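Local coordinates for protein HspA (Thermosynechococcus vulcanus, PDB 6EWN) that is a small heat shock protein, here its alpha-crystallin domain, and probably acts as a chaperone that keeps unfolding proteins from aggregating, at residues Pro22-Asp28 against Gly42-Ser46. Residues are numbered along the deposited sequence; the frame is centred on the assembly and turned at random.
Sequences PGMDPKD and GERKS. With URE (urea), chain D; URE (urea), chain M; URE (urea), chain R.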
ATOM      1  N   PRO A  22       2.496  -0.049   7.361  1.00 14.08           N
ATOM      2  CA  PRO A  22       3.611   0.460   8.183  1.00 11.14           C
ATOM      3  C   PRO A  22       4.816  -0.466   8.251  1.00 16.21           C
ATOM      4  O   PRO A  22       4.693  -1.691   8.300  1.00 38.37           O
ATOM      5  CB  PRO A  22       2.991   0.630   9.573  1.00  5.83           C
ATOM      6  CG  PRO A  22       1.880  -0.329   9.607  1.00 26.81           C
ATOM      7  CD  PRO A  22       1.341  -0.427   8.205  1.00 20.38           C
ATOM      8  N   GLY A  23       5.998   0.164   8.316  1.00 25.94           N
ATOM      9  CA  GLY A  23       7.296  -0.487   8.415  1.00 15.23           C
ATOM     10  C   GLY A  23       7.466  -1.694   7.537  1.00 15.86           C
ATOM     11  O   GLY A  23       7.135  -2.801   7.953  1.00 10.75           O
ATOM     12  N   MET A  24       8.001  -1.408   6.352  1.00 18.86           N
ATOM     13  CA  MET A  24       8.190  -2.713   5.405  0.50 28.74           C
ATOM     14  C   MET A  24       8.916  -2.435   4.048  1.00 28.40           C
ATOM     15  O   MET A  24       8.470  -2.197   2.888  1.00 24.56           O
ATOM     16  CB  MET A  24       6.863  -3.347   4.972  0.50 27.05           C
ATOM     17  CG  MET A  24       5.603  -2.787   5.621  0.50 17.06           C
ATOM     18  SD  MET A  24       4.258  -3.988   5.640  0.50 16.28           S
ATOM     19  CE  MET A  24       3.973  -4.249   3.888  0.50  3.80           C
ATOM     20  N   ASP A  25      10.196  -2.186   4.366  1.00 33.34           N
ATOM     21  CA  ASP A  25      11.120  -1.766   3.331  1.00 25.84           C
ATOM     22  C   ASP A  25      10.565  -2.179   1.974  1.00 28.00           C
ATOM     23  O   ASP A  25       9.636  -2.986   1.899  1.00 19.31           O
ATOM     24  CB  ASP A  25      12.513  -2.365   3.593  1.00 42.51           C
ATOM     25  CG  ASP A  25      12.500  -3.872   3.697  1.00 21.14           C
ATOM     26  OD1 ASP A  25      11.560  -4.387   4.349  1.00 20.57           O
ATOM     27  OD2 ASP A  25      13.432  -4.518   3.143  1.00  2.37           O
ATOM     28  N   PRO A  26      11.095  -1.679   0.904  1.00 14.17           N
ATOM     29  CA  PRO A  26      10.590  -2.070  -0.421  1.00 31.92           C
ATOM     30  C   PRO A  26      10.444  -3.575  -0.609  1.00 22.60           C
ATOM     31  O   PRO A  26       9.708  -4.040  -1.490  1.00 10.40           O
ATOM     32  CB  PRO A  26      11.657  -1.507  -1.357  1.00 37.57           C
ATOM     33  CG  PRO A  26      12.259  -0.382  -0.629  1.00 43.52           C
ATOM     34  CD  PRO A  26      12.294  -0.840   0.803  1.00 23.52           C
ATOM     35  N   LYS A  27      11.158  -4.339   0.218  1.00 38.17           N
ATOM     36  CA  LYS A  27      11.199  -5.784   0.133  1.00 14.75           C
ATOM     37  C   LYS A  27      10.104  -6.421   0.934  1.00 13.77           C
ATOM     38  O   LYS A  27      10.077  -7.647   1.053  1.00 17.68           O
ATOM     39  CB  LYS A  27      12.532  -6.276   0.631  1.00 17.16           C
ATOM     40  CG  LYS A  27      13.722  -5.506   0.122  1.00 19.20           C
ATOM     41  CD  LYS A  27      13.957  -5.728  -1.357  1.00  3.34           C
ATOM     42  CE  LYS A  27      15.292  -5.175  -1.707  1.00 13.90           C
ATOM     43  NZ  LYS A  27      15.909  -5.751  -2.932  1.00 18.97           N
ATOM     44  N   ASP A  28       9.228  -5.609   1.505  1.00 33.48           N
ATOM     45  CA  ASP A  28       8.103  -6.074   2.288  1.00 15.67           C
ATOM     46  C   ASP A  28       6.758  -5.643   1.719  1.00 13.28           C
ATOM     47  O   ASP A  28       5.715  -6.031   2.258  1.00 12.95           O
ATOM     48  CB  ASP A  28       8.229  -5.569   3.718  1.00 21.04           C
ATOM     49  CG  ASP A  28       9.237  -6.296   4.517  1.00 12.74           C
ATOM     50  OD1 ASP A  28       9.709  -7.361   4.098  1.00  9.91           O
ATOM     51  OD2 ASP A  28       9.503  -5.820   5.619  1.00 19.42           O
ATOM     52  N   GLY A  42       1.592  -7.486   0.734  1.00 10.29           N
ATOM     53  CA  GLY A  42       2.772  -7.237   1.554  1.00 12.50           C
ATOM     54  C   GLY A  42       2.762  -8.135   2.769  1.00  6.19           C
ATOM     55  O   GLY A  42       1.804  -8.869   3.005  1.00  9.77           O
ATOM     56  N   GLU A  43       3.876  -8.087   3.516  1.00 10.45           N
ATOM     57  CA  GLU A  43       4.048  -8.758   4.812  1.00  2.96           C
ATOM     58  C   GLU A  43       5.266  -8.289   5.601  1.00  7.34           C
ATOM     59  O   GLU A  43       6.396  -8.331   5.109  1.00 10.13           O
ATOM     60  CB  GLU A  43       4.172 -10.269   4.647  1.00 20.32           C
ATOM     61  CG  GLU A  43       3.583 -10.999   5.807  1.00  8.19           C
ATOM     62  CD  GLU A  43       3.545 -12.454   5.606  1.00 10.12           C
ATOM     63  OE1 GLU A  43       4.457 -13.096   6.151  1.00 13.71           O
ATOM     64  OE2 GLU A  43       2.589 -12.933   4.926  1.00 14.08           O
ATOM     65  N   ARG A  44       5.057  -7.925   6.868  1.00 23.75           N
ATOM     66  CA  ARG A  44       6.164  -7.546   7.744  1.00 14.75           C
ATOM     67  C   ARG A  44       6.871  -8.786   8.287  1.00 13.52           C
ATOM     68  O   ARG A  44       6.267  -9.578   9.020  1.00 15.47           O
ATOM     69  CB  ARG A  44       5.666  -6.687   8.905  1.00 15.68           C
ATOM     70  CG  ARG A  44       6.714  -5.797   9.450  1.00 13.24           C
ATOM     71  CD  ARG A  44       6.093  -4.552  10.014  1.00 29.98           C
ATOM     72  NE  ARG A  44       5.225  -4.767  11.178  1.00 22.51           N
ATOM     73  CZ  ARG A  44       5.522  -4.376  12.409  1.00  7.40           C
ATOM     74  NH1 ARG A  44       6.672  -3.770  12.664  1.00  3.56           N
ATOM     75  NH2 ARG A  44       4.675  -4.610  13.391  1.00 18.16           N
ATOM     76  N   LYS A  45       8.161  -8.916   7.972  1.00 21.55           N
ATOM     77  CA  LYS A  45       8.971 -10.052   8.390  1.00 31.45           C
ATOM     78  C   LYS A  45       9.251  -9.994   9.905  1.00 21.32           C
ATOM     79  O   LYS A  45       8.949  -9.022  10.606  1.00 25.81           O
ATOM     80  CB  LYS A  45      10.269 -10.076   7.579  1.00 16.88           C
ATOM     81  CG  LYS A  45      11.028  -8.717   7.462  1.00 36.57           C
ATOM     82  CD  LYS A  45      11.151  -7.961   8.824  1.00 32.73           C
ATOM     83  CE  LYS A  45      11.856  -6.608   8.746  1.00 24.95           C
ATOM     84  NZ  LYS A  45      12.019  -6.041  10.126  1.00 13.37           N
ATOM     85  N   SER A  46       9.824 -11.050  10.432  1.00 24.00           N
ATOM     86  CA  SER A  46      10.129 -11.020  11.852  1.00 15.50           C
ATOM     87  C   SER A  46      11.212  -9.982  12.146  1.00 18.39           C
ATOM     88  O   SER A  46      12.275  -9.962  11.515  1.00 18.79           O
ATOM     89  CB  SER A  46      10.545 -12.400  12.337  1.00 20.50           C
ATOM     90  OG  SER A  46      10.512 -12.455  13.756  1.00 10.10           O
TER
HETATM   91  C   URE D 202       5.059  -7.722  13.736  1.00  2.81           C
HETATM   92  O   URE D 202       5.764  -8.049  12.874  1.00  5.00           O
HETATM   93  N1  URE D 202       3.678  -7.490  13.466  1.00  6.41           N
HETATM   94  N2  URE D 202       5.540  -7.606  15.093  1.00 18.06           N
HETATM   95  C   URE M 211      12.322 -10.097   0.593  1.00  5.91           C
HETATM   96  O   URE M 211      11.577 -10.745   1.218  1.00 16.28           O
HETATM   97  N1  URE M 211      12.380 -10.235  -0.843  1.00  3.46           N
HETATM   98  N2  URE M 211      13.182  -9.207   1.325  1.00 14.34           N
HETATM   99  C   URE R 216       9.761 -15.646  15.026  1.00 24.39           C
HETATM  100  O   URE R 216       8.823 -15.790  15.792  1.00 19.37           O
HETATM  101  N1  URE R 216       9.682 -16.053  13.760  1.00 27.51           N
HETATM  102  N2  URE R 216      10.896 -15.078  15.429  1.00 15.00           N
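The Met24 side chain lies over the backbone of Gly42-Arg44: its CE is 4.0 Å from Gly42 CA and 3.9 Å from Glu43 N, and its SD is 4.2 Å from Arg44 N. Gly42 leaves the space for this, since an ideal CB there would sit 2.7 Å from Met24 CE and 2.9 Å from Asp28 O. Phe65 also touches Met24, a residue deposited in two conformers.

One hydrogen bond joins the two segments, from Glu43 N to Asp28 O, at 3.0 Å and with an N-H...O angle of 160°. The Asp28 carboxylate lies alongside Arg44-Lys45, with Asp28 OD2 3.8 Å from Lys45 CG. This is contact with the aliphatic part of the lysine: Lys45 NZ is 5.2 Å from Asp28 OD2, too far for a salt bridge.

Arg44 runs past the turn at Pro22-Gly23, with its CD 3.6 Å from Pro22 O. One face of its guanidinium is covered by a urea, whose N1 is 3.0 Å from Arg44 NH2; Phe60 and Tyr62 belong to the same pocket.

The weakly bonded helical turn 25-28 leads into strand 29-33, which pairs antiparallel with 38-42. The Asp28-Glu43 bond therefore links the residue just before strand 29-33 to the one just after strand 38-42, at the open end of this hairpin of the alpha-crystallin domain. The 290 Å² interface centres on Asp28 and Arg44; without a salt bridge, the single backbone bond is its one directional link, and Arg44 NE is buried with no partner in the model.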